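Local coordinates for putative uncharacterized protein PH0594 (Pyrococcus horikoshii, PDB 4HXF) that probably acts as a serine peptidase of the prolyl oligopeptidase type, removing acylated N-terminal residues from peptides within a self-compartmentalizing hexamer, at residues T152-I157 with E166-P171; D181-S186 with Y203-G208. All blocks are in the same frame, centred on the assembly; numbering follows the deposited sequence.

Contact 1: residues T152-I157 with E166-P171; sequences TTFWVI and EQFEKP
Phe154 and Phe168 face each other as a hydrogen-bonded pair in an antiparallel beta hairpin, the last two strands (151-158 and 163-171) of one four-stranded blade of the beta-propeller. Their N and O atoms are joined both ways, and Phe154 N reaches Phe168 O at 2.9 Å almost along the C=O axis. The rings lie nearly parallel, with planes 5° apart, yet are slid so far that they barely overlap, the centroids being 4.8 Å apart. What fills the offset is a CH-pi contact: Phe154 CB sits over one face of the Phe168 ring, 3.7 Å from its centroid. Phe168 adopts the torsion that sets CG between its own N and carbonyl carbon (chi1 56°), which swings the ring toward the neighbouring strand. On this side Val156 CG2 also meets Glu166 CB, and Lys170 CG approaches Phe154 CE1. An alanine in place of Phe154 would keep CB but would probably open a gap beside Phe168 and Lys170 CG, and leave the Phe168 ring without its aromatic neighbour on the Phe154 side. The opposite side, with Thr153, Trp155, Gln167 and Glu169, is looser: Trp155 CD1 comes no nearer to Gln167 CB than 3.9 Å, and the exposed Glu169 turns to a salt bridge with Lys124. At the Pro171 end Thr152 OG1 donates to Pro171 O across 2.7 Å and itself accepts from Ser174 N.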
ATOM      1  N   THR A 152      35.274  12.688  -1.094  1.00 15.46           N
ATOM      2  CA  THR A 152      34.955  12.772  -2.491  1.00 14.23           C
ATOM      3  C   THR A 152      35.256  11.452  -3.189  1.00 15.41           C
ATOM      4  O   THR A 152      36.329  10.876  -2.965  1.00 16.32           O
ATOM      5  CB  THR A 152      35.826  13.894  -3.146  1.00 13.97           C
ATOM      6  OG1 THR A 152      35.662  15.124  -2.349  1.00 14.71           O
ATOM      7  CG2 THR A 152      35.268  14.149  -4.597  1.00 16.75           C
ATOM      8  N   THR A 153      34.365  11.029  -4.094  1.00 16.06           N
ATOM      9  CA  THR A 153      34.559   9.826  -4.873  1.00 14.74           C
ATOM     10  C   THR A 153      34.647  10.146  -6.328  1.00 15.23           C
ATOM     11  O   THR A 153      33.950  11.026  -6.833  1.00 15.08           O
ATOM     12  CB  THR A 153      33.346   8.822  -4.590  1.00 18.49           C
ATOM     13  OG1 THR A 153      32.128   9.415  -5.139  1.00 20.28           O
ATOM     14  CG2 THR A 153      33.273   8.472  -3.097  1.00 20.37           C
ATOM     15  N   PHE A 154      35.508   9.419  -6.989  1.00 15.20           N
ATOM     16  CA  PHE A 154      35.754   9.596  -8.384  1.00 14.39           C
ATOM     17  C   PHE A 154      35.580   8.255  -9.082  1.00 15.69           C
ATOM     18  O   PHE A 154      36.149   7.235  -8.592  1.00 15.67           O
ATOM     19  CB  PHE A 154      37.173  10.069  -8.673  1.00 15.58           C
ATOM     20  CG  PHE A 154      37.489  11.446  -8.099  1.00 16.00           C
ATOM     21  CD1 PHE A 154      37.791  11.603  -6.745  1.00 17.72           C
ATOM     22  CD2 PHE A 154      37.422  12.531  -8.893  1.00 17.94           C
ATOM     23  CE1 PHE A 154      38.048  12.858  -6.240  1.00 18.17           C
ATOM     24  CE2 PHE A 154      37.700  13.806  -8.368  1.00 19.77           C
ATOM     25  CZ  PHE A 154      37.965  13.948  -7.030  1.00 17.29           C
ATOM     26  N   TRP A 155      34.685   8.218 -10.084  1.00 15.49           N
ATOM     27  CA  TRP A 155      34.420   6.983 -10.793  1.00 15.18           C
ATOM     28  C   TRP A 155      34.647   7.180 -12.261  1.00 14.40           C
ATOM     29  O   TRP A 155      34.067   8.093 -12.860  1.00 15.94           O
ATOM     30  CB  TRP A 155      32.957   6.556 -10.626  1.00 16.37           C
ATOM     31  CG  TRP A 155      32.456   6.249  -9.218  1.00 20.72           C
ATOM     32  CD1 TRP A 155      33.149   5.936  -8.116  1.00 25.15           C
ATOM     33  CD2 TRP A 155      31.048   6.023  -8.828  1.00 30.17           C
ATOM     34  NE1 TRP A 155      32.306   5.717  -7.039  1.00 29.71           N
ATOM     35  CE2 TRP A 155      31.059   5.723  -7.407  1.00 32.47           C
ATOM     36  CE3 TRP A 155      29.818   6.086  -9.490  1.00 34.07           C
ATOM     37  CZ2 TRP A 155      29.852   5.516  -6.664  1.00 37.37           C
ATOM     38  CZ3 TRP A 155      28.624   5.874  -8.738  1.00 34.33           C
ATOM     39  CH2 TRP A 155      28.654   5.591  -7.363  1.00 38.64           C
ATOM     40  N   VAL A 156      35.365   6.300 -12.902  1.00 14.09           N
ATOM     41  CA  VAL A 156      35.403   6.264 -14.369  1.00 13.95           C
ATOM     42  C   VAL A 156      34.424   5.157 -14.800  1.00 15.22           C
ATOM     43  O   VAL A 156      34.538   3.975 -14.420  1.00 15.44           O
ATOM     44  CB  VAL A 156      36.759   5.933 -14.876  1.00 15.69           C
ATOM     45  CG1 VAL A 156      36.773   5.822 -16.398  1.00 15.05           C
ATOM     46  CG2 VAL A 156      37.813   6.985 -14.325  1.00 16.19           C
ATOM     47  N   ILE A 157      33.453   5.558 -15.598  1.00 14.17           N
ATOM     48  CA  ILE A 157      32.359   4.697 -16.045  1.00 13.70           C
ATOM     49  C   ILE A 157      32.462   4.420 -17.518  1.00 13.88           C
ATOM     50  O   ILE A 157      32.523   5.330 -18.370  1.00 15.67           O
ATOM     51  CB  ILE A 157      30.985   5.327 -15.737  1.00 14.73           C
ATOM     52  CG1 ILE A 157      30.797   5.653 -14.251  1.00 15.21           C
ATOM     53  CG2 ILE A 157      29.782   4.418 -16.173  1.00 15.17           C
ATOM     54  CD1 ILE A 157      29.740   6.716 -14.033  1.00 17.67           C
ATOM     55  N   GLU A 166      37.315   2.295 -12.866  1.00 18.90           N
ATOM     56  CA  GLU A 166      38.316   2.756 -11.917  1.00 19.54           C
ATOM     57  C   GLU A 166      37.589   3.600 -10.946  1.00 18.49           C
ATOM     58  O   GLU A 166      36.617   4.296 -11.277  1.00 15.13           O
ATOM     59  CB  GLU A 166      39.279   3.712 -12.621  1.00 23.88           C
ATOM     60  CG  GLU A 166      40.055   3.219 -13.783  1.00 28.57           C
ATOM     61  CD  GLU A 166      41.360   2.565 -13.409  1.00 36.56           C
ATOM     62  OE1 GLU A 166      42.083   2.175 -14.350  1.00 42.26           O
ATOM     63  OE2 GLU A 166      41.631   2.388 -12.188  1.00 37.04           O
ATOM     64  N   GLN A 167      38.071   3.570  -9.715  1.00 18.31           N
ATOM     65  CA  GLN A 167      37.504   4.429  -8.712  1.00 17.99           C
ATOM     66  C   GLN A 167      38.550   4.800  -7.691  1.00 22.33           C
ATOM     67  O   GLN A 167      39.511   4.006  -7.428  1.00 21.61           O
ATOM     68  CB  GLN A 167      36.378   3.775  -8.008  1.00 21.36           C
ATOM     69  CG  GLN A 167      36.656   2.546  -7.232  1.00 31.05           C
ATOM     70  CD  GLN A 167      35.333   1.866  -6.955  1.00 44.34           C
ATOM     71  OE1 GLN A 167      34.558   2.327  -6.077  1.00 56.18           O
ATOM     72  NE2 GLN A 167      35.004   0.841  -7.772  1.00 45.74           N
ATOM     73  N   PHE A 168      38.386   5.973  -7.081  1.00 17.90           N
ATOM     74  CA  PHE A 168      39.278   6.384  -5.989  1.00 17.00           C
ATOM     75  C   PHE A 168      38.571   7.460  -5.180  1.00 17.31           C
ATOM     76  O   PHE A 168      37.577   8.021  -5.601  1.00 16.63           O
ATOM     77  CB  PHE A 168      40.669   6.864  -6.438  1.00 18.14           C
ATOM     78  CG  PHE A 168      40.689   8.000  -7.442  1.00 17.37           C
ATOM     79  CD1 PHE A 168      40.528   7.757  -8.823  1.00 18.02           C
ATOM     80  CD2 PHE A 168      40.883   9.333  -7.044  1.00 18.32           C
ATOM     81  CE1 PHE A 168      40.466   8.811  -9.742  1.00 19.82           C
ATOM     82  CE2 PHE A 168      40.829  10.371  -7.963  1.00 17.88           C
ATOM     83  CZ  PHE A 168      40.672  10.110  -9.264  1.00 18.20           C
ATOM     84  N   GLU A 169      39.130   7.716  -4.010  1.00 18.28           N
ATOM     85  CA  GLU A 169      38.594   8.736  -3.084  1.00 18.92           C
ATOM     86  C   GLU A 169      39.639   9.788  -2.741  1.00 17.81           C
ATOM     87  O   GLU A 169      40.869   9.555  -2.825  1.00 18.18           O
ATOM     88  CB  GLU A 169      38.014   8.089  -1.840  1.00 23.07           C
ATOM     89  CG  GLU A 169      38.946   7.830  -0.712  1.00 33.81           C
ATOM     90  CD  GLU A 169      38.172   7.280   0.530  1.00 40.97           C
ATOM     91  OE1 GLU A 169      38.426   7.741   1.639  1.00 47.09           O
ATOM     92  OE2 GLU A 169      37.307   6.436   0.351  1.00 39.92           O
ATOM     93  N   LYS A 170      39.133  10.946  -2.386  1.00 17.07           N
ATOM     94  CA  LYS A 170      39.934  12.063  -1.937  1.00 18.52           C
ATOM     95  C   LYS A 170      39.246  12.756  -0.794  1.00 19.44           C
ATOM     96  O   LYS A 170      38.092  12.466  -0.504  1.00 16.80           O
ATOM     97  CB  LYS A 170      40.110  13.063  -3.096  1.00 20.38           C
ATOM     98  CG  LYS A 170      41.045  12.559  -4.146  1.00 19.50           C
ATOM     99  CD  LYS A 170      42.526  12.405  -3.721  1.00 21.14           C
ATOM    100  CE  LYS A 170      43.442  12.085  -4.891  1.00 24.31           C
ATOM    101  NZ  LYS A 170      44.769  11.726  -4.295  1.00 27.32           N
ATOM    102  N   PRO A 171      39.971  13.667  -0.109  1.00 18.66           N
ATOM    103  CA  PRO A 171      39.269  14.495   0.878  1.00 19.93           C
ATOM    104  C   PRO A 171      38.052  15.243   0.400  1.00 17.70           C
ATOM    105  O   PRO A 171      37.866  15.392  -0.851  1.00 17.21           O
ATOM    106  CB  PRO A 171      40.396  15.493   1.297  1.00 25.40           C
ATOM    107  CG  PRO A 171      41.640  14.748   1.017  1.00 24.21           C
ATOM    108  CD  PRO A 171      41.387  14.027  -0.287  1.00 21.97           C
TER

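Contact 2: residues D181-S186 with Y203-G208; sequences DSIVVS and YLWKDG
Lys206 runs past Asp181 and Ser182 at the open end of a beta hairpin in which strand 182-188 pairs antiparallel with strand 200-206, the two middle strands of a propeller blade. Its CG lies anti to the backbone N (chi1 -175°), and every later torsion is extended, which carries the chain straight along the turn preceding strand 182-188. CB lies 4.0 Å from Ser182 OG; CG passes Asp181 O; CD lies near both that carbonyl and Ser182 OG, 3.7 Å from the latter; CE skirts Asp181 CB. At the tip, NZ donates to a water at 3.0 Å, which is also hydrogen-bonded to Ser182 OG. The carboxylate of Asp181 is not in contact with this ammonium, for its OD2 stays 4.8 Å from Lys206 NZ and its OD1 forms a salt bridge with Arg117.

The pairing itself rests on four backbone bonds, two between Ile183 and Trp205 and two between Val185 and Tyr203; Val185 N to Tyr203 O is close to straight, with 174° at the hydrogen. On the face bearing Ile183, Val185 and Trp205, the side chains lie alongside one another: Ile183 CD1 meets Trp205 CE3 obliquely, and Val185 CG2 rests near Trp205 CB. On the other face Leu204 CD1 touches both Ser182 CB and Val184 CG2, the latter at 3.7 Å. The chemistry thus divides the contact: apolar side chains and backbone bonds join the strands, while the charge on Lys206 is met through water, a link likely to depend on hydration.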
ATOM      1  N   ASP A 181      43.555  11.308 -21.420  1.00 20.92           N
ATOM      2  CA  ASP A 181      43.325  10.026 -20.696  1.00 21.93           C
ATOM      3  C   ASP A 181      43.702  10.024 -19.216  1.00 22.23           C
ATOM      4  O   ASP A 181      43.552   9.005 -18.508  1.00 23.14           O
ATOM      5  CB  ASP A 181      44.041   8.828 -21.383  1.00 30.14           C
ATOM      6  CG  ASP A 181      43.307   8.360 -22.590  1.00 35.28           C
ATOM      7  OD1 ASP A 181      42.061   8.507 -22.621  1.00 35.95           O
ATOM      8  OD2 ASP A 181      44.006   8.033 -23.556  1.00 36.51           O
ATOM      9  N   SER A 182      44.131  11.205 -18.737  1.00 19.67           N
ATOM     10  CA  SER A 182      44.351  11.429 -17.317  1.00 19.57           C
ATOM     11  C   SER A 182      43.274  12.210 -16.680  1.00 16.88           C
ATOM     12  O   SER A 182      42.381  12.717 -17.347  1.00 16.90           O
ATOM     13  CB  SER A 182      45.716  12.188 -17.142  1.00 22.59           C
ATOM     14  OG  SER A 182      46.751  11.427 -17.755  1.00 25.27           O
ATOM     15  N   ILE A 183      43.262  12.231 -15.361  1.00 17.68           N
ATOM     16  CA  ILE A 183      42.342  13.011 -14.628  1.00 16.89           C
ATOM     17  C   ILE A 183      43.126  14.054 -13.767  1.00 16.24           C
ATOM     18  O   ILE A 183      44.100  13.693 -13.098  1.00 18.66           O
ATOM     19  CB  ILE A 183      41.484  12.152 -13.677  1.00 17.57           C
ATOM     20  CG1 ILE A 183      40.659  11.113 -14.487  1.00 18.14           C
ATOM     21  CG2 ILE A 183      40.553  12.991 -12.820  1.00 17.51           C
ATOM     22  CD1 ILE A 183      40.050  10.043 -13.591  1.00 18.59           C
ATOM     23  N   VAL A 184      42.752  15.332 -13.887  1.00 16.14           N
ATOM     24  CA  VAL A 184      43.357  16.411 -13.051  1.00 16.23           C
ATOM     25  C   VAL A 184      42.499  16.550 -11.820  1.00 17.50           C
ATOM     26  O   VAL A 184      41.257  16.808 -11.888  1.00 17.33           O
ATOM     27  CB  VAL A 184      43.471  17.759 -13.786  1.00 17.98           C
ATOM     28  CG1 VAL A 184      44.255  18.757 -12.951  1.00 16.84           C
ATOM     29  CG2 VAL A 184      44.198  17.599 -15.101  1.00 21.71           C
ATOM     30  N   VAL A 185      43.117  16.338 -10.689  1.00 15.17           N
ATOM     31  CA  VAL A 185      42.432  16.271  -9.416  1.00 14.61           C
ATOM     32  C   VAL A 185      42.812  17.419  -8.527  1.00 16.62           C
ATOM     33  O   VAL A 185      43.999  17.564  -8.237  1.00 17.99           O
ATOM     34  CB  VAL A 185      42.633  14.931  -8.668  1.00 16.29           C
ATOM     35  CG1 VAL A 185      41.871  14.829  -7.324  1.00 16.43           C
ATOM     36  CG2 VAL A 185      42.240  13.699  -9.654  1.00 16.49           C
ATOM     37  N   SER A 186      41.852  18.233  -8.087  1.00 14.29           N
ATOM     38  CA  SER A 186      42.139  19.422  -7.235  1.00 14.70           C
ATOM     39  C   SER A 186      41.624  19.136  -5.830  1.00 16.01           C
ATOM     40  O   SER A 186      40.423  18.802  -5.681  1.00 15.98           O
ATOM     41  CB  SER A 186      41.503  20.700  -7.830  1.00 13.65           C
ATOM     42  OG  SER A 186      41.938  20.906  -9.170  1.00 14.53           O
ATOM     43  N   TYR A 203      46.777  17.286  -8.636  1.00 17.55           N
ATOM     44  CA  TYR A 203      47.423  16.036  -9.090  1.00 17.71           C
ATOM     45  C   TYR A 203      46.992  15.622 -10.470  1.00 18.62           C
ATOM     46  O   TYR A 203      45.916  15.961 -10.917  1.00 16.51           O
ATOM     47  CB  TYR A 203      47.069  14.886  -8.151  1.00 18.96           C
ATOM     48  CG  TYR A 203      47.406  15.120  -6.743  1.00 18.02           C
ATOM     49  CD1 TYR A 203      48.617  14.661  -6.216  1.00 19.10           C
ATOM     50  CD2 TYR A 203      46.511  15.796  -5.892  1.00 19.31           C
ATOM     51  CE1 TYR A 203      48.936  14.906  -4.880  1.00 20.00           C
ATOM     52  CE2 TYR A 203      46.844  16.014  -4.561  1.00 20.38           C
ATOM     53  CZ  TYR A 203      48.051  15.559  -4.089  1.00 20.86           C
ATOM     54  OH  TYR A 203      48.416  15.779  -2.752  1.00 24.27           O
ATOM     55  N   LEU A 204      47.851  14.879 -11.148  1.00 19.49           N
ATOM     56  CA  LEU A 204      47.512  14.253 -12.440  1.00 20.55           C
ATOM     57  C   LEU A 204      47.449  12.773 -12.139  1.00 21.98           C
ATOM     58  O   LEU A 204      48.452  12.176 -11.629  1.00 22.84           O
ATOM     59  CB  LEU A 204      48.575  14.570 -13.461  1.00 22.77           C
ATOM     60  CG  LEU A 204      48.193  14.276 -14.881  1.00 25.39           C
ATOM     61  CD1 LEU A 204      46.951  15.071 -15.328  1.00 23.89           C
ATOM     62  CD2 LEU A 204      49.436  14.541 -15.745  1.00 25.60           C
ATOM     63  N   TRP A 205      46.296  12.188 -12.404  1.00 20.48           N
ATOM     64  CA  TRP A 205      45.949  10.794 -12.039  1.00 21.28           C
ATOM     65  C   TRP A 205      45.713   9.985 -13.294  1.00 24.29           C
ATOM     66  O   TRP A 205      45.059  10.410 -14.246  1.00 25.30           O
ATOM     67  CB  TRP A 205      44.732  10.791 -11.129  1.00 23.26           C
ATOM     68  CG  TRP A 205      44.447   9.517 -10.399  1.00 25.57           C
ATOM     69  CD1 TRP A 205      44.671   9.210  -9.053  1.00 29.22           C
ATOM     70  CD2 TRP A 205      43.779   8.335 -10.961  1.00 27.62           C
ATOM     71  NE1 TRP A 205      44.228   7.966  -8.782  1.00 30.24           N
ATOM     72  CE2 TRP A 205      43.684   7.386  -9.880  1.00 28.01           C
ATOM     73  CE3 TRP A 205      43.212   8.052 -12.155  1.00 28.19           C
ATOM     74  CZ2 TRP A 205      43.072   6.144 -10.028  1.00 33.89           C
ATOM     75  CZ3 TRP A 205      42.612   6.758 -12.337  1.00 30.21           C
ATOM     76  CH2 TRP A 205      42.538   5.841 -11.286  1.00 32.23           C
ATOM     77  N   LYS A 206      46.310   8.799 -13.352  1.00 25.84           N
ATOM     78  CA  LYS A 206      45.979   7.840 -14.392  1.00 28.14           C
ATOM     79  C   LYS A 206      46.256   6.402 -13.892  1.00 29.56           C
ATOM     80  O   LYS A 206      47.309   6.109 -13.319  1.00 28.70           O
ATOM     81  CB  LYS A 206      46.817   8.092 -15.632  1.00 31.58           C
ATOM     82  CG  LYS A 206      46.441   7.188 -16.834  1.00 33.59           C
ATOM     83  CD  LYS A 206      47.142   7.749 -18.057  1.00 38.10           C
ATOM     84  CE  LYS A 206      46.966   6.929 -19.320  1.00 47.27           C
ATOM     85  NZ  LYS A 206      47.576   7.747 -20.420  1.00 48.22           N
ATOM     86  N   ASP A 207      45.306   5.517 -14.146  1.00 32.77           N
ATOM     87  CA  ASP A 207      45.513   4.072 -13.929  1.00 38.46           C
ATOM     88  C   ASP A 207      46.005   3.752 -12.558  1.00 38.47           C
ATOM     89  O   ASP A 207      46.920   2.933 -12.375  1.00 33.80           O
ATOM     90  CB  ASP A 207      46.463   3.549 -15.062  1.00 40.97           C
ATOM     91  CG  ASP A 207      45.767   3.537 -16.431  1.00 42.63           C
ATOM     92  OD1 ASP A 207      44.531   3.320 -16.405  1.00 44.81           O
ATOM     93  OD2 ASP A 207      46.396   3.848 -17.474  1.00 46.50           O
ATOM     94  N   GLY A 208      45.454   4.473 -11.570  1.00 33.43           N
ATOM     95  CA  GLY A 208      45.733   4.201 -10.179  1.00 33.04           C
ATOM     96  C   GLY A 208      46.981   4.784  -9.605  1.00 33.42           C
ATOM     97  O   GLY A 208      47.304   4.517  -8.476  1.00 36.06           O
TER
HETATM   98  O   HOH W   1      46.882  10.612 -20.712  1.00 31.44           O

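Contacts 1 and 2 belong to consecutive blades of the propeller and lie face to face, their centres about 10 Å apart. The apolar side of contact 1 packs against the Ile183, Val185 and Trp205 side of contact 2: the rings of Phe168 and Trp205 stack, with Phe168 CD1 3.2 Å from Trp205 CZ2, and Val156 CG2 meets Ile183 CD1 at 3.9 Å. At the edge of this interface Glu166 OE1 and Asp207 OD1 come within 3.4 Å, a pair of like charges probably eased by Lys345 of the second subunit, which forms a salt bridge with Glu166 and a long, weak ion pair with Asp207. Both contacts belong to the propeller, whereas the inhibitor is bound by the alpha/beta-hydrolase part, around Ser466 and His578.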